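Local coordinates for SusD superfamily protein (Bacteroides thetaiotaomicron, PDB 3MCX) that is of unknown function but, as a SusD-family protein of the outer membrane, probably helps to capture nutrients such as glycans at the cell surface, at residues D50-A54 with A430-K434; P70-Y74 with H438-L442. The contacts are given in a common frame with arbitrary orientation. Numbering follows the deposited sequence.

Overall arrangement
Both contacts join the N-terminal part of the chain to its C-terminal part. The chain runs through helix 44-51 into D50-A54, then through helix 69-72 and P70-Y74. About 355 residues follow, largely helices and loops. It returns as strand 431-432 in A430-K434 and soon after as H438-L442, which overlaps the short helix 441-444. Contact 1 closes the first long loop and contact 2 the second. The segments alternate, so the loops cross and do not nest. The contact centres are about 10 Å apart. They touch directly: R433 NH1 lies 2.8 Å from Y72 O, and R52 O lies 2.7 Å from Y74 OH, both probable hydrogen bonds.

Contact 1 (D50-A54 with A430-K434); sequences DCRAA and AIERK
The R433 guanidinium grips the backbone carbonyl of A53. R433 NE donates to A53 O at 2.9 Å and R433 NH2 donates to the same A53 O at 3.1 Å. C51 O is also close, 3.0 Å from R433 NH2, but the angle is too poor for a hydrogen bond. Both oxygens lie near the guanidinium plane, at its edge. R433 NH1 bonds to the carbonyls of Y72 and A447. The R433 side chain starts sideways and reaches the carbonyls with chi1 m, chi2 p, chi3 t and chi4 near -83°. D50 and C51 belong to the last part of helix 44-51, and the chain then turns; A53 N bonds back to D50 O at 3.0 Å. A53 (phi/psi -100/-145) then extends the chain. A430-K434 is extended as far as R433, with strand 431-432 in its middle. The nearest CA pairs are A54-R433 at 5.1 Å and A53-I431 at 6.1 Å. I431, chi1 m and chi2 t, points toward the turn: its CG2 is 3.8 Å from A53 C and its CD1 3.8 Å from R52 O. A54 CB lies 3.4 Å from E432 O and 4.4 Å from I431 CG2. Strand 431-432 pairs antiparallel with strand 449-450, so the contact sets a two-stranded antiparallel sheet against the turn that follows helix 44-51, with a buried arginine binding main-chain carbonyls.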
ATOM      1  N   ASP A  50       6.473   3.959  -0.153  1.00  7.76           N
ATOM      2  CA  ASP A  50       6.910   5.307   0.159  1.00  7.65           C
ATOM      3  C   ASP A  50       8.433   5.454   0.069  1.00  8.24           C
ATOM      4  O   ASP A  50       8.922   6.310  -0.655  1.00  7.42           O
ATOM      5  CB  ASP A  50       6.381   5.687   1.521  1.00  7.02           C
ATOM      6  CG  ASP A  50       4.882   5.820   1.513  1.00  8.86           C
ATOM      7  OD1 ASP A  50       4.392   6.797   0.887  1.00  8.27           O
ATOM      8  OD2 ASP A  50       4.220   4.958   2.105  1.00  8.15           O
ATOM      9  N   CYS A  51       9.187   4.602   0.724  1.00  7.03           N
ATOM     10  CA  CYS A  51      10.642   4.778   0.739  1.00  7.17           C
ATOM     11  C   CYS A  51      11.326   4.513  -0.595  1.00  7.49           C
ATOM     12  O   CYS A  51      12.497   4.897  -0.799  1.00  6.89           O
ATOM     13  CB  CYS A  51      11.342   3.997   1.867  1.00  7.12           C
ATOM     14  SG  CYS A  51      11.320   2.207   1.670  1.00  8.19           S
ATOM     15  N   ARG A  52      10.617   3.875  -1.531  1.00  7.47           N
ATOM     16  CA  ARG A  52      11.135   3.639  -2.869  1.00  7.39           C
ATOM     17  C   ARG A  52      10.965   4.841  -3.797  1.00  6.86           C
ATOM     18  O   ARG A  52      11.561   4.874  -4.885  1.00  7.12           O
ATOM     19  CB  ARG A  52      10.475   2.389  -3.485  1.00  7.65           C
ATOM     20  CG  ARG A  52      10.767   1.104  -2.772  1.00  6.66           C
ATOM     21  CD  ARG A  52      12.119   0.546  -3.120  1.00  6.30           C
ATOM     22  NE  ARG A  52      12.044  -0.236  -4.361  1.00  6.76           N
ATOM     23  CZ  ARG A  52      13.031  -0.991  -4.816  1.00  6.74           C
ATOM     24  NH1 ARG A  52      14.208  -0.983  -4.216  1.00  6.88           N
ATOM     25  NH2 ARG A  52      12.828  -1.770  -5.878  1.00  7.76           N
ATOM     26  N   ALA A  53      10.162   5.825  -3.380  1.00  6.75           N
ATOM     27  CA  ALA A  53       9.908   7.031  -4.171  1.00  7.04           C
ATOM     28  C   ALA A  53      10.784   8.166  -3.612  1.00  6.82           C
ATOM     29  O   ALA A  53      11.943   7.912  -3.263  1.00  7.54           O
ATOM     30  CB  ALA A  53       8.389   7.381  -4.232  1.00  7.65           C
ATOM     31  N   ALA A  54      10.318   9.411  -3.617  1.00  7.37           N
ATOM     32  CA  ALA A  54      11.178  10.566  -3.331  1.00  7.18           C
ATOM     33  C   ALA A  54      10.807  11.399  -2.116  1.00  7.56           C
ATOM     34  O   ALA A  54      11.558  12.339  -1.784  1.00  7.38           O
ATOM     35  CB  ALA A  54      11.244  11.494  -4.567  1.00  7.43           C
ATOM     36  N   ALA A 430      10.601   8.798 -14.128  1.00  6.66           N
ATOM     37  CA  ALA A 430      11.796   8.660 -13.291  1.00  6.82           C
ATOM     38  C   ALA A 430      11.555   9.251 -11.916  1.00  7.27           C
ATOM     39  O   ALA A 430      10.959  10.328 -11.780  1.00  6.90           O
ATOM     40  CB  ALA A 430      13.009   9.341 -13.930  1.00  8.09           C
ATOM     41  N   ILE A 431      12.131   8.571 -10.936  1.00  6.83           N
ATOM     42  CA  ILE A 431      12.079   8.965  -9.516  1.00  6.95           C
ATOM     43  C   ILE A 431      13.401   9.628  -9.207  1.00  7.41           C
ATOM     44  O   ILE A 431      14.445   9.000  -9.378  1.00  8.22           O
ATOM     45  CB  ILE A 431      11.916   7.731  -8.661  1.00  7.37           C
ATOM     46  CG1 ILE A 431      10.536   7.116  -8.877  1.00  7.86           C
ATOM     47  CG2 ILE A 431      12.121   8.114  -7.182  1.00  7.93           C
ATOM     48  CD1 ILE A 431      10.492   5.661  -8.451  1.00  9.20           C
ATOM     49  N   GLU A 432      13.390  10.907  -8.809  1.00  7.01           N
ATOM     50  CA  GLU A 432      14.629  11.632  -8.498  0.50  6.64           C
ATOM     51  C   GLU A 432      14.580  12.082  -7.040  1.00  6.67           C
ATOM     52  O   GLU A 432      13.638  12.751  -6.612  1.00  8.34           O
ATOM     53  CB  GLU A 432      14.847  12.852  -9.410  0.50  6.91           C
ATOM     54  CG  GLU A 432      15.181  12.510 -10.872  0.50  6.59           C
ATOM     55  CD  GLU A 432      15.480  13.751 -11.714  0.50  6.05           C
ATOM     56  OE1 GLU A 432      14.553  14.557 -11.978  0.50 13.56           O
ATOM     57  OE2 GLU A 432      16.658  13.946 -12.050  0.50  8.14           O
ATOM     58  N   ARG A 433      15.599  11.699  -6.289  1.00  6.86           N
ATOM     59  CA  ARG A 433      15.766  12.117  -4.901  1.00  6.80           C
ATOM     60  C   ARG A 433      16.667  13.356  -4.905  1.00  6.88           C
ATOM     61  O   ARG A 433      17.890  13.233  -4.929  1.00  8.51           O
ATOM     62  CB  ARG A 433      16.403  10.970  -4.117  1.00  6.91           C
ATOM     63  CG  ARG A 433      15.519   9.810  -3.813  1.00  6.95           C
ATOM     64  CD  ARG A 433      15.329   8.764  -4.961  1.00  6.87           C
ATOM     65  NE  ARG A 433      14.603   7.668  -4.367  1.00  7.10           N
ATOM     66  CZ  ARG A 433      15.139   6.676  -3.662  1.00  6.55           C
ATOM     67  NH1 ARG A 433      16.435   6.405  -3.712  1.00  7.00           N
ATOM     68  NH2 ARG A 433      14.341   5.911  -2.974  1.00  6.44           N
ATOM     69  N   LYS A 434      16.057  14.546  -4.901  1.00  7.24           N
ATOM     70  CA  LYS A 434      16.781  15.797  -5.090  1.00  8.00           C
ATOM     71  C   LYS A 434      17.023  16.588  -3.804  1.00  7.36           C
ATOM     72  O   LYS A 434      17.930  17.413  -3.742  1.00  8.57           O
ATOM     73  CB  LYS A 434      16.061  16.722  -6.083  1.00  8.32           C
ATOM     74  CG  LYS A 434      16.069  16.194  -7.524  1.00 13.60           C
ATOM     75  CD  LYS A 434      15.805  17.332  -8.486  1.00 20.97           C
ATOM     76  CE  LYS A 434      14.966  16.903  -9.664  1.00 23.55           C
ATOM     77  NZ  LYS A 434      14.354  18.115 -10.383  1.00 25.63           N
TER

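Contact 2 (P70-Y74 with H438-L442)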
ATOM      1  N   PRO A  70      17.844  -0.702   2.784  1.00  5.82           N
ATOM      2  CA  PRO A  70      18.119  -1.470   1.570  1.00  5.96           C
ATOM      3  C   PRO A  70      17.101  -1.264   0.460  1.00  5.89           C
ATOM      4  O   PRO A  70      17.457  -1.388  -0.718  1.00  5.71           O
ATOM      5  CB  PRO A  70      18.094  -2.917   2.077  1.00  5.47           C
ATOM      6  CG  PRO A  70      18.472  -2.811   3.563  1.00  5.84           C
ATOM      7  CD  PRO A  70      17.739  -1.580   3.975  1.00  5.82           C
ATOM      8  N   TYR A  71      15.838  -1.001   0.808  1.00  5.96           N
ATOM      9  CA  TYR A  71      14.833  -0.600  -0.173  1.00  5.51           C
ATOM     10  C   TYR A  71      15.135   0.798  -0.737  1.00  6.27           C
ATOM     11  O   TYR A  71      15.202   1.016  -1.959  1.00  6.54           O
ATOM     12  CB  TYR A  71      13.466  -0.579   0.444  1.00  6.30           C
ATOM     13  CG  TYR A  71      12.879  -1.909   0.866  1.00  6.22           C
ATOM     14  CD1 TYR A  71      13.072  -3.076   0.163  1.00  6.34           C
ATOM     15  CD2 TYR A  71      12.016  -1.958   1.933  1.00  7.63           C
ATOM     16  CE1 TYR A  71      12.440  -4.272   0.549  1.00  6.04           C
ATOM     17  CE2 TYR A  71      11.374  -3.154   2.332  1.00  6.71           C
ATOM     18  CZ  TYR A  71      11.578  -4.287   1.635  1.00  6.74           C
ATOM     19  OH  TYR A  71      10.957  -5.425   2.060  1.00  7.05           O
ATOM     20  N   TYR A  72      15.279   1.743   0.163  1.00  6.35           N
ATOM     21  CA  TYR A  72      15.518   3.152  -0.194  1.00  5.64           C
ATOM     22  C   TYR A  72      16.726   3.325  -1.093  1.00  6.56           C
ATOM     23  O   TYR A  72      16.704   4.154  -2.013  1.00  6.99           O
ATOM     24  CB  TYR A  72      15.680   3.921   1.110  1.00  6.62           C
ATOM     25  CG  TYR A  72      16.178   5.349   1.014  1.00  5.82           C
ATOM     26  CD1 TYR A  72      15.398   6.356   0.453  1.00  6.10           C
ATOM     27  CD2 TYR A  72      17.407   5.687   1.508  1.00  5.33           C
ATOM     28  CE1 TYR A  72      15.870   7.657   0.403  1.00  6.15           C
ATOM     29  CE2 TYR A  72      17.871   6.987   1.487  1.00  6.89           C
ATOM     30  CZ  TYR A  72      17.104   7.963   0.934  1.00  6.03           C
ATOM     31  OH  TYR A  72      17.572   9.264   0.922  1.00  6.25           O
ATOM     32  N   GLU A  73      17.799   2.582  -0.820  1.00  5.36           N
ATOM     33  CA  GLU A  73      19.059   2.648  -1.557  1.00  5.41           C
ATOM     34  C   GLU A  73      19.088   1.749  -2.805  1.00  5.31           C
ATOM     35  O   GLU A  73      20.089   1.727  -3.514  1.00  5.61           O
ATOM     36  CB  GLU A  73      20.214   2.249  -0.630  1.00  6.03           C
ATOM     37  CG  GLU A  73      20.374   3.231   0.527  1.00  6.62           C
ATOM     38  CD  GLU A  73      21.267   2.732   1.645  1.00  6.99           C
ATOM     39  OE1 GLU A  73      21.834   1.625   1.574  1.00  7.03           O
ATOM     40  OE2 GLU A  73      21.395   3.504   2.646  1.00  7.20           O
ATOM     41  N   TYR A  74      18.021   0.977  -3.039  1.00  5.97           N
ATOM     42  CA  TYR A  74      17.972   0.085  -4.221  1.00  5.94           C
ATOM     43  C   TYR A  74      19.159  -0.846  -4.286  1.00  6.67           C
ATOM     44  O   TYR A  74      19.704  -1.155  -5.345  1.00  6.44           O
ATOM     45  CB  TYR A  74      17.806   0.918  -5.507  1.00  5.63           C
ATOM     46  CG  TYR A  74      16.392   1.446  -5.711  1.00  6.05           C
ATOM     47  CD1 TYR A  74      15.916   2.547  -5.015  1.00  5.61           C
ATOM     48  CD2 TYR A  74      15.571   0.872  -6.660  1.00  7.70           C
ATOM     49  CE1 TYR A  74      14.630   3.007  -5.208  1.00  6.90           C
ATOM     50  CE2 TYR A  74      14.310   1.335  -6.869  1.00  6.28           C
ATOM     51  CZ  TYR A  74      13.829   2.418  -6.152  1.00  6.71           C
ATOM     52  OH  TYR A  74      12.541   2.878  -6.356  1.00  7.40           O
ATOM     53  N   HIS A 438      18.644  13.866   1.601  1.00  5.60           N
ATOM     54  CA  HIS A 438      18.761  12.490   1.200  1.00  5.73           C
ATOM     55  C   HIS A 438      20.123  11.969   1.599  1.00  5.85           C
ATOM     56  O   HIS A 438      21.141  12.695   1.631  1.00  6.62           O
ATOM     57  CB  HIS A 438      18.519  12.347  -0.295  1.00  4.88           C
ATOM     58  CG  HIS A 438      17.065  12.320  -0.646  1.00  5.82           C
ATOM     59  ND1 HIS A 438      16.251  11.229  -0.397  1.00  6.30           N
ATOM     60  CD2 HIS A 438      16.273  13.261  -1.224  1.00  6.84           C
ATOM     61  CE1 HIS A 438      15.015  11.503  -0.792  1.00  5.89           C
ATOM     62  NE2 HIS A 438      15.010  12.727  -1.321  1.00  4.97           N
ATOM     63  N   LEU A 439      20.154  10.668   1.867  1.00  5.62           N
ATOM     64  CA  LEU A 439      21.378  10.094   2.390  1.00  5.83           C
ATOM     65  C   LEU A 439      22.474  10.016   1.338  1.00  6.22           C
ATOM     66  O   LEU A 439      22.196   9.777   0.160  1.00  6.32           O
ATOM     67  CB  LEU A 439      21.142   8.707   2.952  1.00  6.07           C
ATOM     68  CG  LEU A 439      20.118   8.657   4.053  1.00  6.97           C
ATOM     69  CD1 LEU A 439      20.091   7.232   4.720  1.00  5.96           C
ATOM     70  CD2 LEU A 439      20.285   9.759   5.087  1.00  7.77           C
ATOM     71  N   GLU A 440      23.721  10.118   1.775  1.00  6.26           N
ATOM     72  CA  GLU A 440      24.854  10.029   0.867  1.00  6.94           C
ATOM     73  C   GLU A 440      24.982   8.643   0.243  1.00  6.63           C
ATOM     74  O   GLU A 440      25.594   8.472  -0.802  1.00  6.91           O
ATOM     75  CB  GLU A 440      26.163  10.432   1.551  1.00  7.77           C
ATOM     76  CG  GLU A 440      26.245  11.923   1.932  1.00 11.37           C
ATOM     77  CD  GLU A 440      26.030  12.868   0.760  1.00 18.78           C
ATOM     78  OE1 GLU A 440      26.653  12.626  -0.294  1.00 17.44           O
ATOM     79  OE2 GLU A 440      25.249  13.852   0.919  1.00 21.90           O
ATOM     80  N   THR A 441      24.436   7.630   0.890  1.00  5.84           N
ATOM     81  CA  THR A 441      24.465   6.291   0.313  1.00  6.32           C
ATOM     82  C   THR A 441      23.789   6.194  -1.059  1.00  7.52           C
ATOM     83  O   THR A 441      24.102   5.272  -1.825  1.00  7.44           O
ATOM     84  CB  THR A 441      23.773   5.275   1.250  1.00  6.81           C
ATOM     85  OG1 THR A 441      22.497   5.789   1.654  1.00  7.44           O
ATOM     86  CG2 THR A 441      24.656   4.970   2.472  1.00  6.09           C
ATOM     87  N   LEU A 442      22.874   7.108  -1.399  1.00  6.91           N
ATOM     88  CA  LEU A 442      22.256   7.067  -2.745  1.00  7.08           C
ATOM     89  C   LEU A 442      23.295   7.309  -3.847  1.00  8.02           C
ATOM     90  O   LEU A 442      23.117   6.846  -4.974  1.00  7.18           O
ATOM     91  CB  LEU A 442      21.160   8.108  -2.896  1.00  7.00           C
ATOM     92  CG  LEU A 442      19.979   8.038  -1.935  1.00  6.99           C
ATOM     93  CD1 LEU A 442      18.846   8.968  -2.363  1.00  7.16           C
ATOM     94  CD2 LEU A 442      19.438   6.563  -1.818  1.00  7.71           C
TER
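Three hydrogen bonds cross this contact. Y72 OH sits 2.7 Å from H438 ND1, and either atom could be the donor. H438 NE2, at the other side of the imidazole, bonds to D296. L439 N donates to the same Y72 OH at 3.1 Å, nearly straight. T441 OG1 donates to E73 OE2 at 2.7 Å; this carboxylate oxygen also bonds to T61. The Y72 and H438 rings meet rim to rim, with centroids 5.9 Å apart and planes at 16°. Apolar contacts complete the interface. L442 CD2 lies over one face of the Y72 ring, 4.0 Å from its centroid, in a CH-pi contact. L439 CG is 3.8 Å from Y72 CE2. L442 CD2 also reaches E73 CA at 3.9 Å, where the backbones come closest. Y74 has positive phi and ends helix 69-72 in a Schellman motif. The contact thus joins the C-terminal end of one short helix to the loop leading into the short, weakly bonded helix near T441 and L442, through a buried tyrosine.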